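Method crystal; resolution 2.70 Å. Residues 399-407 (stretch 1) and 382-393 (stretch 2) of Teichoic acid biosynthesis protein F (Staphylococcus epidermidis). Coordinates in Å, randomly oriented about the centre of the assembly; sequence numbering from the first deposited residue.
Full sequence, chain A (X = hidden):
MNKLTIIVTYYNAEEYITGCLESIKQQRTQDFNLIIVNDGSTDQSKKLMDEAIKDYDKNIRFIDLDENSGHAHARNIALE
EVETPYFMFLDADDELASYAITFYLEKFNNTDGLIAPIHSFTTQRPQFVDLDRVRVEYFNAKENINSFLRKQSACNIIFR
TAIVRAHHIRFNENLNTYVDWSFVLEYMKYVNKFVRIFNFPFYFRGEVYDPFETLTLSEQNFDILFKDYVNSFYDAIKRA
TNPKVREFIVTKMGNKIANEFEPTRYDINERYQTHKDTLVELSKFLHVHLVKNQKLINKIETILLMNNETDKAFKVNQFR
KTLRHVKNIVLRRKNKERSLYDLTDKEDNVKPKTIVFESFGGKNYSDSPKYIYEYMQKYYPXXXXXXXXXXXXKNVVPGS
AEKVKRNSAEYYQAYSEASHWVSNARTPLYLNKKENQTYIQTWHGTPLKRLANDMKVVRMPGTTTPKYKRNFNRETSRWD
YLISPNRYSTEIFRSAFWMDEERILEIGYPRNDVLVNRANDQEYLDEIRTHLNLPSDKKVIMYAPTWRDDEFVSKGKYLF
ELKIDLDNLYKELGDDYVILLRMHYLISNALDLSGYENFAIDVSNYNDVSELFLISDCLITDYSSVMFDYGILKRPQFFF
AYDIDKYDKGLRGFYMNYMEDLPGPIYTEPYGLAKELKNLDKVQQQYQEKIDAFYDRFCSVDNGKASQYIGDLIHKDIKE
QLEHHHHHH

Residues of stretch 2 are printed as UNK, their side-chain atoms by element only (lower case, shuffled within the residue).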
# COMPACT_ATOMS: atom_id res chain seq x y z
N GLY A 399 10.01 35.44 -32.06
CA GLY A 399 8.81 35.98 -31.43
C GLY A 399 8.71 35.77 -29.92
O GLY A 399 9.71 35.50 -29.25
N SER A 400 7.49 35.88 -29.40
CA SER A 400 7.29 35.98 -27.95
C SER A 400 7.10 34.65 -27.25
O SER A 400 6.84 34.61 -26.05
CB SER A 400 6.08 36.87 -27.66
OG SER A 400 4.88 36.24 -28.09
N ALA A 401 7.22 33.55 -27.98
CA ALA A 401 6.90 32.24 -27.42
C ALA A 401 7.96 31.80 -26.42
O ALA A 401 9.14 32.14 -26.56
CB ALA A 401 6.75 31.21 -28.52
N GLU A 402 7.52 31.04 -25.40
CA GLU A 402 8.45 30.34 -24.54
C GLU A 402 8.46 28.91 -24.99
O GLU A 402 7.44 28.41 -25.50
CB GLU A 402 8.06 30.44 -23.07
CG GLU A 402 6.58 30.44 -22.83
CD GLU A 402 6.21 30.04 -21.39
OE1 GLU A 402 5.93 30.96 -20.56
OE2 GLU A 402 6.19 28.81 -21.09
N LYS A 403 9.59 28.23 -24.85
CA LYS A 403 9.65 26.82 -25.25
C LYS A 403 9.79 25.81 -24.11
O LYS A 403 10.52 26.05 -23.15
CB LYS A 403 10.69 26.59 -26.36
CG LYS A 403 11.83 27.59 -26.52
CD LYS A 403 12.44 27.43 -27.89
CE LYS A 403 13.73 28.18 -28.06
NZ LYS A 403 14.80 27.65 -27.19
N VAL A 404 9.07 24.68 -24.21
CA VAL A 404 9.15 23.60 -23.22
C VAL A 404 9.74 22.29 -23.76
O VAL A 404 9.68 22.02 -24.96
CB VAL A 404 7.78 23.25 -22.68
CG1 VAL A 404 7.13 24.47 -22.10
CG2 VAL A 404 6.93 22.70 -23.80
N LYS A 405 10.27 21.47 -22.86
CA LYS A 405 10.80 20.15 -23.22
C LYS A 405 9.76 19.03 -23.01
O LYS A 405 8.99 19.01 -22.04
CB LYS A 405 12.08 19.88 -22.42
CG LYS A 405 12.74 18.56 -22.72
CD LYS A 405 14.15 18.49 -22.17
CE LYS A 405 14.85 17.21 -22.64
NZ LYS A 405 16.08 16.93 -21.85
N ARG A 406 9.72 18.07 -23.93
CA ARG A 406 8.74 17.02 -23.79
C ARG A 406 8.91 16.25 -22.50
O ARG A 406 10.02 15.95 -22.10
CB ARG A 406 8.83 16.07 -24.97
CG ARG A 406 7.80 16.30 -26.00
CD ARG A 406 7.99 15.34 -27.12
NE ARG A 406 6.79 15.25 -27.94
CZ ARG A 406 6.19 14.11 -28.25
NH1 ARG A 406 5.10 14.12 -29.01
NH2 ARG A 406 6.70 12.96 -27.82
N ASN A 407 7.80 15.95 -21.84
CA ASN A 407 7.83 15.15 -20.62
C ASN A 407 8.39 15.82 -19.40
O ASN A 407 8.79 15.15 -18.45
CB ASN A 407 8.58 13.86 -20.86
CG ASN A 407 7.67 12.77 -21.30
OD1 ASN A 407 7.26 11.93 -20.48
ND2 ASN A 407 7.28 12.81 -22.59
N UNK A 382 -0.32 39.47 -28.02
CA UNK A 382 -0.47 39.48 -26.57
C UNK A 382 -1.04 38.20 -25.96
O UNK A 382 -1.55 38.21 -24.84
n UNK A 382 -1.47 43.02 -26.95
o UNK A 382 0.61 42.15 -26.78
c UNK A 382 -0.62 42.04 -26.64
c UNK A 382 -1.24 40.73 -26.11
N UNK A 383 -0.95 37.09 -26.68
CA UNK A 383 -1.32 35.80 -26.10
C UNK A 383 -0.08 35.07 -25.58
O UNK A 383 1.04 35.39 -25.99
c UNK A 383 -3.42 35.35 -27.51
c UNK A 383 -4.32 35.81 -26.56
c UNK A 383 -5.99 36.09 -28.25
c UNK A 383 -2.02 34.93 -27.13
c UNK A 383 -5.11 35.64 -29.19
c UNK A 383 -5.60 36.18 -26.92
c UNK A 383 -3.83 35.28 -28.82
o UNK A 383 -7.26 36.45 -28.66
N UNK A 384 -0.27 34.12 -24.67
CA UNK A 384 0.85 33.30 -24.23
C UNK A 384 1.12 32.19 -25.25
O UNK A 384 0.36 31.22 -25.35
c UNK A 384 1.86 31.93 -20.72
c UNK A 384 1.84 31.99 -22.25
c UNK A 384 0.61 32.72 -22.82
n UNK A 384 3.46 29.81 -19.70
n UNK A 384 1.36 30.67 -20.16
n UNK A 384 1.57 28.59 -19.20
c UNK A 384 2.13 29.69 -19.69
N UNK A 385 2.18 32.34 -26.04
CA UNK A 385 2.58 31.31 -26.99
C UNK A 385 3.64 30.36 -26.42
O UNK A 385 4.68 30.79 -25.88
c UNK A 385 0.81 34.80 -29.42
c UNK A 385 1.03 32.08 -29.81
c UNK A 385 0.02 32.78 -30.45
c UNK A 385 1.81 34.08 -28.79
o UNK A 385 -1.10 34.86 -30.87
c UNK A 385 3.04 31.94 -28.29
c UNK A 385 1.94 32.71 -28.98
c UNK A 385 -0.09 34.14 -30.25
N UNK A 386 3.37 29.06 -26.54
CA UNK A 386 4.28 28.03 -26.07
C UNK A 386 4.60 27.05 -27.19
O UNK A 386 3.70 26.58 -27.89
c UNK A 386 4.62 26.23 -24.37
c UNK A 386 3.66 27.28 -24.89
c UNK A 386 2.42 27.76 -22.69
c UNK A 386 3.37 28.27 -23.76
N UNK A 387 5.89 26.75 -27.39
CA UNK A 387 6.31 25.68 -28.31
C UNK A 387 6.91 24.46 -27.58
O UNK A 387 7.69 24.59 -26.64
c UNK A 387 6.43 26.07 -31.83
c UNK A 387 6.06 28.00 -30.76
c UNK A 387 5.76 25.34 -34.41
c UNK A 387 6.45 24.45 -33.58
n UNK A 387 5.53 28.12 -32.03
c UNK A 387 5.74 26.95 -32.70
c UNK A 387 5.40 26.59 -33.99
c UNK A 387 6.79 24.80 -32.29
c UNK A 387 7.29 26.21 -29.36
c UNK A 387 6.62 26.75 -30.59
N UNK A 388 6.54 23.26 -28.01
CA UNK A 388 7.05 22.05 -27.39
C UNK A 388 8.04 21.38 -28.32
O UNK A 388 7.75 21.23 -29.49
o UNK A 388 6.22 19.77 -27.28
c UNK A 388 5.87 21.13 -27.09
N UNK A 389 9.22 20.99 -27.81
CA UNK A 389 10.29 20.35 -28.61
C UNK A 389 10.87 19.16 -27.86
O UNK A 389 10.68 19.03 -26.66
c UNK A 389 10.42 23.69 -31.65
c UNK A 389 10.74 23.74 -28.92
c UNK A 389 11.00 22.58 -29.62
c UNK A 389 10.16 24.84 -30.97
c UNK A 389 10.84 22.57 -30.99
c UNK A 389 10.32 24.86 -29.58
c UNK A 389 11.44 21.34 -28.90
N UNK A 390 11.61 18.28 -28.55
CA UNK A 390 12.31 17.22 -27.85
C UNK A 390 13.52 17.84 -27.20
O UNK A 390 13.87 17.51 -26.08
c UNK A 390 11.64 15.46 -29.53
c UNK A 390 12.76 16.12 -28.79
n UNK A 390 12.39 13.11 -32.44
c UNK A 390 11.49 13.92 -31.52
c UNK A 390 12.13 14.17 -30.14
N UNK A 391 14.15 18.75 -27.93
CA UNK A 391 15.36 19.41 -27.46
C UNK A 391 15.32 20.91 -27.70
O UNK A 391 15.88 21.39 -28.67
c UNK A 391 16.58 18.79 -28.14
c UNK A 391 16.77 17.33 -27.77
n UNK A 391 16.72 16.45 -28.77
o UNK A 391 16.95 17.00 -26.58
N UNK A 392 14.65 21.64 -26.81
CA UNK A 392 14.39 23.08 -26.96
C UNK A 392 15.63 23.95 -27.16
O UNK A 392 15.50 24.98 -27.81
c UNK A 392 13.98 21.09 -25.62
c UNK A 392 13.70 23.44 -25.65
c UNK A 392 13.02 22.18 -25.25
N UNK A 393 16.78 23.54 -26.65
CA UNK A 393 17.98 24.37 -26.75
C UNK A 393 18.62 24.28 -28.14
O UNK A 393 19.53 25.03 -28.46
c UNK A 393 19.00 24.02 -25.65
o UNK A 393 17.88 25.34 -23.95
c UNK A 393 18.44 24.25 -24.22
o UNK A 393 18.58 23.35 -23.35

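Position 382 carries two carbons, the second bearing one oxygen and one nitrogen, and touches nothing on stretch 1; a planar group of this size is an asparagine amide, Asn382. At 383 one carbon leads to a six-carbon ring bearing an oxygen, a phenol that leads away from stretch 1: Tyr383. Position 384 has three carbons, a nitrogen, and a carbon holding two more nitrogens, the guanidinium of Arg384. Its NH1 lies 2.9 Å from Glu402 OE1, forming a salt bridge whose hydrogen bond is weak, bent to 128° at the hydrogen.

The side chain at 385 is again one carbon and a six-carbon ring with an oxygen, and its CB packs 3.8 Å from Ala401 CB; this is Tyr385. At 386 four carbons fork at the first, with one arm two carbons long, which identifies Ile386. Its CG2 meets Val404 CG1 at 3.8 Å. Position 387 bears one carbon and fused five- and six-membered rings of eight carbons and one nitrogen, an indole and therefore Trp387; Ala401 CB approaches the ring edge, 4.0 Å from Trp387 CD1.

One carbon and one oxygen at 388 leave little choice but serine. The CB of Ser388 lies 3.8 Å from Val404 CG2. Position 389 has one carbon and a six-carbon ring without a heteroatom, Phe389, whose ring edge receives Lys403 CB, 3.7 Å from Phe389 CE2. Four carbons in a row ending in nitrogen make 390 Lys390, directed away from stretch 1. At 391 two carbons, the second with one oxygen and one nitrogen, give Asn391, whose OD1 comes within 4.5 Å of Lys405 CE.

Three carbons at 392 close onto the backbone nitrogen, as only proline does. Pro392 points toward stretch 1, its CG 3.4 Å from Val404 O, while its carbonyl O accepts a 2.8 Å hydrogen bond from Lys403 NZ. Position 393 has two carbons, the second carrying two oxygens, a carboxylate one carbon from CA: Asp393, which makes no close contact with stretch 1.

The contact is a parallel strand pairing. Stretch 1 donates from Glu402 N to Tyr385 O (2.9 Å), Val404 N to Trp387 O (2.8 Å) and Arg406 N to Phe389 O (3.0 Å); in return Trp387 N reaches Glu402 O (3.0 Å) and Phe389 N reaches Val404 O (3.1 Å). Side chains alternate between faces: Glu402 and Val404 share one with Ile386 and Ser388, Lys403 and Lys405 the other with Trp387 and Phe389. The backbone ladder sets the register, and the salt bridge and the lysine–carbonyl bond add side-chain links.

Stretch 2 382-393: NYRYIWSFKNPD
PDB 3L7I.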